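Local coordinates for protein tubulin binding cofactor C (Leishmania major, PDB 5AJ8) that probably acts as a chaperone in tubulin folding, this chain being the C-terminal domain of a TBCC-family cofactor, at residues 23-28 / 121-126; 48-51 / 57-60; 97-100 / 104-107. The protein carries 1 engineered substitution. All coordinates share one frame; numbering follows the deposited sequence.

Contact 1: residues 23-28 / 121-126; sequences ISHSKG and SRVGEI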
loop_
_atom_site.group_PDB
_atom_site.type_symbol
_atom_site.label_atom_id
_atom_site.label_comp_id
_atom_site.label_asym_id
_atom_site.label_seq_id
_atom_site.Cartn_x
_atom_site.Cartn_y
_atom_site.Cartn_z
ATOM N N ILE A 23 1.858 0.620 10.033
ATOM C CA ILE A 23 2.795 -0.467 9.748
ATOM C C ILE A 23 4.176 0.143 9.558
ATOM O O ILE A 23 4.392 0.908 8.616
ATOM C CB ILE A 23 2.329 -1.241 8.504
ATOM C CG1 ILE A 23 0.938 -1.847 8.877
ATOM C CG2 ILE A 23 3.363 -2.284 8.049
ATOM C CD1 ILE A 23 0.394 -2.918 7.967
ATOM N N SER A 24 5.103 -0.161 10.447
ATOM C CA SER A 24 6.445 0.456 10.344
ATOM C C SER A 24 7.264 -0.189 9.211
ATOM O O SER A 24 6.840 -1.173 8.600
ATOM C CB SER A 24 7.198 0.421 11.691
ATOM O OG SER A 24 8.285 1.337 11.694
ATOM N N HIS A 25 8.403 0.419 8.904
ATOM C CA HIS A 25 9.307 -0.072 7.838
ATOM C C HIS A 25 9.891 -1.423 8.222
ATOM O O HIS A 25 10.165 -1.667 9.386
ATOM C CB HIS A 25 10.418 0.935 7.486
ATOM C CG HIS A 25 11.050 1.602 8.669
ATOM N ND1 HIS A 25 12.037 1.014 9.435
ATOM C CD2 HIS A 25 10.803 2.813 9.236
ATOM C CE1 HIS A 25 12.382 1.842 10.410
ATOM N NE2 HIS A 25 11.641 2.933 10.315
ATOM N N SER A 26 10.052 -2.305 7.242
ATOM C CA SER A 26 10.631 -3.625 7.451
ATOM C C SER A 26 10.968 -4.191 6.089
ATOM O O SER A 26 10.772 -3.505 5.094
ATOM C CB SER A 26 9.624 -4.543 8.177
ATOM O OG SER A 26 8.583 -4.971 7.308
ATOM N N LYS A 27 11.419 -5.449 6.033
ATOM C CA LYS A 27 11.765 -6.095 4.761
ATOM C C LYS A 27 10.627 -6.934 4.163
ATOM O O LYS A 27 10.828 -7.617 3.153
ATOM C CB LYS A 27 12.982 -7.014 4.938
ATOM C CG LYS A 27 14.191 -6.368 5.606
ATOM C CD LYS A 27 15.010 -5.575 4.621
ATOM C CE LYS A 27 16.433 -5.352 5.106
ATOM N NZ LYS A 27 17.193 -4.493 4.149
ATOM N N GLY A 28 9.451 -6.926 4.786
ATOM C CA GLY A 28 8.331 -7.746 4.314
ATOM C C GLY A 28 7.145 -7.653 5.256
ATOM O O GLY A 28 7.319 -7.619 6.468
ATOM N N SER A 121 13.050 6.058 -1.690
ATOM C CA SER A 121 14.447 5.725 -2.012
ATOM C C SER A 121 15.222 5.323 -0.736
ATOM O O SER A 121 15.852 4.273 -0.709
ATOM C CB SER A 121 15.135 6.914 -2.691
ATOM O OG SER A 121 16.528 6.723 -2.756
ATOM N N ARG A 122 15.152 6.156 0.312
ATOM C CA ARG A 122 16.008 5.982 1.492
ATOM C C ARG A 122 15.488 4.908 2.457
ATOM O O ARG A 122 16.271 4.114 2.941
ATOM C CB ARG A 122 16.198 7.303 2.226
ATOM C CG ARG A 122 16.697 8.467 1.375
ATOM C CD ARG A 122 18.126 8.256 0.950
ATOM N NE ARG A 122 19.014 8.292 2.102
ATOM C CZ ARG A 122 19.716 9.355 2.500
ATOM N NH1 ARG A 122 19.651 10.501 1.838
ATOM N NH2 ARG A 122 20.485 9.271 3.578
ATOM N N VAL A 123 14.173 4.850 2.701
ATOM C CA VAL A 123 13.587 3.846 3.602
ATOM C C VAL A 123 13.135 2.607 2.821
ATOM O O VAL A 123 13.378 1.484 3.260
ATOM C CB VAL A 123 12.424 4.445 4.434
ATOM C CG1 VAL A 123 11.873 3.440 5.443
ATOM C CG2 VAL A 123 12.900 5.697 5.157
ATOM N N GLY A 124 12.505 2.811 1.654
ATOM C CA GLY A 124 12.036 1.708 0.818
ATOM C C GLY A 124 13.089 0.998 -0.010
ATOM O O GLY A 124 12.859 -0.110 -0.517
ATOM N N GLU A 125 14.225 1.644 -0.194
ATOM C CA GLU A 125 15.311 1.102 -1.009
ATOM C C GLU A 125 14.906 0.849 -2.464
ATOM O O GLU A 125 15.332 -0.123 -3.066
ATOM C CB GLU A 125 15.901 -0.167 -0.372
ATOM C CG GLU A 125 16.534 0.088 1.003
ATOM C CD GLU A 125 16.922 -1.182 1.755
ATOM O OE1 GLU A 125 16.846 -2.302 1.199
ATOM O OE2 GLU A 125 17.324 -1.064 2.920
ATOM N N ILE A 126 14.073 1.720 -3.020
ATOM C CA ILE A 126 13.789 1.669 -4.446
ATOM C C ILE A 126 14.692 2.742 -5.023
ATOM O O ILE A 126 14.520 3.915 -4.730
ATOM C CB ILE A 126 12.311 1.956 -4.777
ATOM C CG1 ILE A 126 11.426 0.928 -4.066
ATOM C CG2 ILE A 126 12.082 1.986 -6.290
ATOM C CD1 ILE A 126 9.959 1.036 -4.381
HETATM O O HOH W 1 15.797 -2.372 5.308
#

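Contact 2: residues 48-51 / 57-60; sequences AFLS and RVYV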
loop_
_atom_site.group_PDB
_atom_site.type_symbol
_atom_site.label_atom_id
_atom_site.label_comp_id
_atom_site.label_asym_id
_atom_site.label_seq_id
_atom_site.Cartn_x
_atom_site.Cartn_y
_atom_site.Cartn_z
ATOM N N ALA A 48 4.875 -6.853 0.065
ATOM C CA ALA A 48 3.681 -6.656 0.871
ATOM C C ALA A 48 2.591 -7.555 0.286
ATOM O O ALA A 48 2.343 -7.534 -0.914
ATOM C CB ALA A 48 3.252 -5.206 0.829
ATOM N N PHE A 49 1.987 -8.369 1.135
ATOM C CA PHE A 49 0.925 -9.291 0.752
ATOM C C PHE A 49 -0.305 -9.004 1.603
ATOM O O PHE A 49 -0.227 -9.058 2.822
ATOM C CB PHE A 49 1.397 -10.716 0.941
ATOM C CG PHE A 49 0.429 -11.748 0.441
ATOM C CD1 PHE A 49 0.437 -12.156 -0.879
ATOM C CD2 PHE A 49 -0.471 -12.335 1.304
ATOM C CE1 PHE A 49 -0.449 -13.125 -1.330
ATOM C CE2 PHE A 49 -1.354 -13.301 0.863
ATOM C CZ PHE A 49 -1.351 -13.692 -0.454
ATOM N N LEU A 50 -1.415 -8.626 0.965
ATOM C CA LEU A 50 -2.693 -8.446 1.655
ATOM C C LEU A 50 -3.658 -9.579 1.249
ATOM O O LEU A 50 -3.777 -9.897 0.065
ATOM C CB LEU A 50 -3.313 -7.097 1.326
ATOM C CG LEU A 50 -2.590 -5.830 1.816
ATOM C CD1 LEU A 50 -1.446 -5.426 0.891
ATOM C CD2 LEU A 50 -3.578 -4.683 1.936
ATOM N N SER A 51 -4.337 -10.165 2.233
ATOM C CA SER A 51 -5.333 -11.178 1.955
ATOM C C SER A 51 -6.602 -10.995 2.785
ATOM O O SER A 51 -6.560 -10.612 3.948
ATOM C CB SER A 51 -4.758 -12.578 2.202
ATOM O OG SER A 51 -4.249 -12.644 3.516
ATOM N N ARG A 57 -8.681 1.523 3.132
ATOM C CA ARG A 57 -7.849 2.455 2.375
ATOM C C ARG A 57 -6.412 2.189 2.809
ATOM O O ARG A 57 -6.112 2.291 3.995
ATOM C CB ARG A 57 -8.238 3.910 2.716
ATOM C CG ARG A 57 -9.316 4.554 1.889
ATOM C CD ARG A 57 -10.641 3.840 2.003
ATOM N NE ARG A 57 -11.067 3.565 3.375
ATOM C CZ ARG A 57 -12.004 2.666 3.676
ATOM N NH1 ARG A 57 -12.621 1.974 2.700
ATOM N NH2 ARG A 57 -12.322 2.456 4.962
ATOM N N VAL A 58 -5.534 1.850 1.864
ATOM C CA VAL A 58 -4.170 1.396 2.161
ATOM C C VAL A 58 -3.126 2.259 1.455
ATOM O O VAL A 58 -3.266 2.534 0.264
ATOM C CB VAL A 58 -4.005 -0.050 1.719
ATOM C CG1 VAL A 58 -2.661 -0.628 2.128
ATOM C CG2 VAL A 58 -5.133 -0.889 2.308
ATOM N N TYR A 59 -2.140 2.765 2.211
ATOM C CA TYR A 59 -1.063 3.590 1.673
ATOM C C TYR A 59 0.205 2.805 1.887
ATOM O O TYR A 59 0.598 2.582 3.015
ATOM C CB TYR A 59 -0.995 4.943 2.383
ATOM C CG TYR A 59 -2.292 5.755 2.301
ATOM C CD1 TYR A 59 -3.356 5.478 3.124
ATOM C CD2 TYR A 59 -2.444 6.775 1.367
ATOM C CE1 TYR A 59 -4.542 6.189 3.034
ATOM C CE2 TYR A 59 -3.636 7.496 1.263
ATOM C CZ TYR A 59 -4.684 7.197 2.109
ATOM O OH TYR A 59 -5.866 7.926 2.065
ATOM N N VAL A 60 0.832 2.346 0.817
ATOM C CA VAL A 60 2.006 1.463 0.938
ATOM C C VAL A 60 3.021 1.694 -0.186
ATOM O O VAL A 60 2.646 1.853 -1.371
ATOM C CB VAL A 60 1.566 -0.037 0.949
ATOM C CG1 VAL A 60 0.781 -0.396 -0.297
ATOM C CG2 VAL A 60 2.738 -0.981 1.162
#

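Contact 3: residues 97-100 / 104-107; sequences RCWV and SSCT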
loop_
_atom_site.group_PDB
_atom_site.type_symbol
_atom_site.label_atom_id
_atom_site.label_comp_id
_atom_site.label_asym_id
_atom_site.label_seq_id
_atom_site.Cartn_x
_atom_site.Cartn_y
_atom_site.Cartn_z
ATOM N N ARG A 97 1.850 9.236 -2.903
ATOM C CA ARG A 97 1.970 10.643 -2.584
ATOM C C ARG A 97 0.669 11.247 -1.969
ATOM O O ARG A 97 0.729 12.287 -1.333
ATOM C CB ARG A 97 2.433 11.443 -3.815
ATOM C CG ARG A 97 1.443 11.464 -4.956
ATOM C CD ARG A 97 1.962 12.245 -6.158
ATOM N NE ARG A 97 1.030 12.124 -7.277
ATOM C CZ ARG A 97 1.186 11.338 -8.350
ATOM N NH1 ARG A 97 2.277 10.586 -8.515
ATOM N NH2 ARG A 97 0.239 11.318 -9.298
ATOM N N CYS A 98 -0.485 10.583 -2.150
ATOM C CA CYS A 98 -1.715 10.995 -1.456
ATOM C C CYS A 98 -1.596 10.911 0.062
ATOM O O CYS A 98 -2.392 11.525 0.765
ATOM C CB CYS A 98 -2.927 10.157 -1.917
ATOM S SG CYS A 98 -3.285 10.435 -3.666
ATOM N N TRP A 99 -0.655 10.123 0.589
ATOM C CA TRP A 99 -0.410 10.176 2.026
ATOM C C TRP A 99 0.493 11.367 2.346
ATOM O O TRP A 99 1.698 11.207 2.547
ATOM C CB TRP A 99 0.159 8.861 2.576
ATOM C CG TRP A 99 0.327 8.884 4.076
ATOM C CD1 TRP A 99 -0.323 9.699 4.971
ATOM C CD2 TRP A 99 1.162 8.038 4.850
ATOM N NE1 TRP A 99 0.063 9.410 6.245
ATOM C CE2 TRP A 99 0.971 8.386 6.202
ATOM C CE3 TRP A 99 2.062 7.011 4.538
ATOM C CZ2 TRP A 99 1.654 7.750 7.232
ATOM C CZ3 TRP A 99 2.720 6.369 5.577
ATOM C CH2 TRP A 99 2.517 6.737 6.889
ATOM N N VAL A 100 -0.117 12.551 2.356
ATOM C CA VAL A 100 0.565 13.801 2.645
ATOM C C VAL A 100 1.187 13.749 4.033
ATOM O O VAL A 100 2.278 14.270 4.246
ATOM C CB VAL A 100 -0.381 15.024 2.532
ATOM C CG1 VAL A 100 0.367 16.314 2.864
ATOM C CG2 VAL A 100 -0.973 15.138 1.121
ATOM N N SER A 104 5.111 14.582 7.374
ATOM C CA SER A 104 5.183 15.071 8.779
ATOM C C SER A 104 5.401 13.933 9.782
ATOM O O SER A 104 5.190 14.105 10.989
ATOM C CB SER A 104 3.897 15.805 9.149
ATOM O OG SER A 104 3.617 16.812 8.204
ATOM N N SER A 105 5.834 12.783 9.263
ATOM C CA SER A 105 6.099 11.602 10.062
ATOM C C SER A 105 7.594 11.364 10.089
ATOM O O SER A 105 8.349 12.012 9.371
ATOM C CB SER A 105 5.383 10.383 9.463
ATOM O OG SER A 105 3.986 10.621 9.312
ATOM N N CYS A 106 8.024 10.412 10.907
ATOM C CA CYS A 106 9.433 10.049 10.971
ATOM C C CYS A 106 9.652 8.547 11.037
ATOM O O CYS A 106 8.741 7.802 11.346
ATOM C CB CYS A 106 10.087 10.734 12.161
ATOM S SG CYS A 106 9.547 10.159 13.781
ATOM N N THR A 107 10.883 8.109 10.737
ATOM C CA THR A 107 11.237 6.706 10.861
ATOM C C THR A 107 11.347 6.374 12.341
ATOM O O THR A 107 11.165 7.235 13.201
ATOM C CB THR A 107 12.560 6.346 10.151
ATOM O OG1 THR A 107 13.646 7.023 10.780
ATOM C CG2 THR A 107 12.515 6.712 8.679
HETATM O O HOH W 2 2.842 16.412 5.667
#

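Contact 1: residues 23-28 / 121-126
Val123 meets His25 through a single methyl: Val123 CG1 lies 3.5 Å from His25 CB and 3.8 Å from His25 CG. The two side chains meet at about a right angle. With CG1 anti to the backbone N of Val123 (chi1 -176°), this branch is the one offered to the histidine, so the touch falls at the root of the imidazole. Val123 lies near the end of helix 116-122. Only carbons of His25 come near the methyl; NE2, at the far end of the ring, accepts a hydrogen bond from Glu108 N. Gly124 adds no side chain; its carbonyl oxygen accepts a hydrogen bond from His63 NE2. At Glu125 the chain leaves helical geometry with a positive phi (60°), although Glu125 N still bonds weakly to Ser121 O. Beyond CG its side chain runs extended, bringing the carboxylate to Lys27, whose own chain bends at chi2 (-82°). Lys27 NZ and Glu125 OE2 are 3.6 Å apart, a long salt bridge. A water closes the gap: it accepts from Lys27 NZ at 2.8 Å and donates to Glu125 OE2 at 3.1 Å. The loop between strands 21-23 and 28-35 is thus joined to the helix end at the surface by one methyl contact and one partly hydrated ion pair, whose attraction is probably softened by solvent and whose geometry may reflect lattice contacts of both side chains.

Contact 2: residues 48-51 / 57-60
Leu50 and Val58 point at each other across the interior of a right-handed parallel beta-helix, the fold of the C-CAP/cofactor C family. Their side chains meet tip to tip: Leu50 CD2 lies 4.1 Å from Val58 CG2 and 4.2 Å from Val58 CG1, facing both branches of the valine almost equally. Leu50 has CG anti to its carbonyl carbon (chi1 -66°), and the second torsion (82° to CD1) turns CD1 aside and leaves CD2 nearly anti to CA, extended toward Val58. Two residues along, Ala48 CB faces Val60 CG2, with the valine branch that lies anti to its backbone N reaching the shorter alanine.

The CA separations, 8.3 Å for Ala48 and Val60 and 10.0 Å for Leu50 and Val58, are too wide for strand pairing. Accordingly 48-51 and 57-60 belong to different sheets, each hydrogen-bonded to parallel neighbours, as in the bonds of Ala48 and Leu50 to Arg66 in strand 64-68. The register runs in opposite senses, as expected for strands on two faces of one coil joined by a short corner. Residues alternate: Ala48, Leu50, Val58 and Val60 turn inward and are buried, whereas Phe49 and Tyr59 are directed away from this interface, Tyr59 stacking on Tyr76. Leu65 touches both Ala48 and Leu50, and Met75 both Val58 and Val60, so the apolar packing continues into the next coil. At the Ala48 and Val60 end the approach is methyl to methyl, Ala48 CB to Val60 CG2 measuring 4.3 Å.

Contact 3: residues 97-100 / 104-107
Ser105 OG is gripped by two hydrogen bonds, one to Gly101 O and one from Phe168 N, and in that position it lies beside the indole of Trp99, 4.2 Å from Trp99 CZ2. The serine oxygen is anti to its carbonyl carbon and beside its own backbone N (chi1 -55°), while its CB is directed to segment 97-100. With both bonds directed elsewhere, the oblique approach to the ring is probably no more than loose packing. The piece of chain that carries Phe168 also holds the indole: Trp99 NE1 donates to Thr166 O, two residues earlier, and the ring also meets Tyr40 and Tyr59 at inclined planes.

Trp99 is the centre of an inverse gamma turn, supported by phi -81° and psi 78° and by the weak bond from Val100 N to Cys98 O at 3.0 Å. This tight reversal follows the 3-10 residues Arg97 and Cys98. Trp99 has CG anti to the backbone N, and its six-membered ring extends to Ser105 although the start of the side chain is not aimed there.

Past the turn, the backbones of Val100 and Ser104 come near each other without direct pairing: Val100 O and Ser104 N are 4.2 Å apart. A water spans the mouth instead, donating to Val100 O at 2.6 Å and hydrogen-bonding to Ser104 OG at 2.7 Å. Both residues are exposed, whereas Trp99 and Ser105 are buried. The part of the loop between Trp99 and Ser105 is therefore closed in two layers, a solvent bridge outside and an indole against a hydroxyl held by two hydrogen bonds inside, and its shape probably owes more to the hydrogen bonds with Gly101 within the loop and with Thr166 and Phe168 of the later chain than to direct attraction between the arms.

Contact 2 lies near the middle of the domain, its centre about 4 Å from that of the chain, those of contacts 1 and 3 about 12 Å and 13 Å. Along the chain, contacts 2 and 3 are both nested within the loop closed by contact 1. Contact 3 joins the other two: His25 NE2 is 3.5 Å from Thr107 CB, and Val123 CG2 is 3.7 Å from Thr107 CG2, so Thr107 packs on both halves of contact 1. Through its other segment, 97-100, contact 3 meets contact 2: Tyr59 CD2 is 3.5 Å from Trp99 CB, on the outer face of strand 56-62. Contacts 1 and 2 do not touch, their nearest atoms being about 6 Å apart.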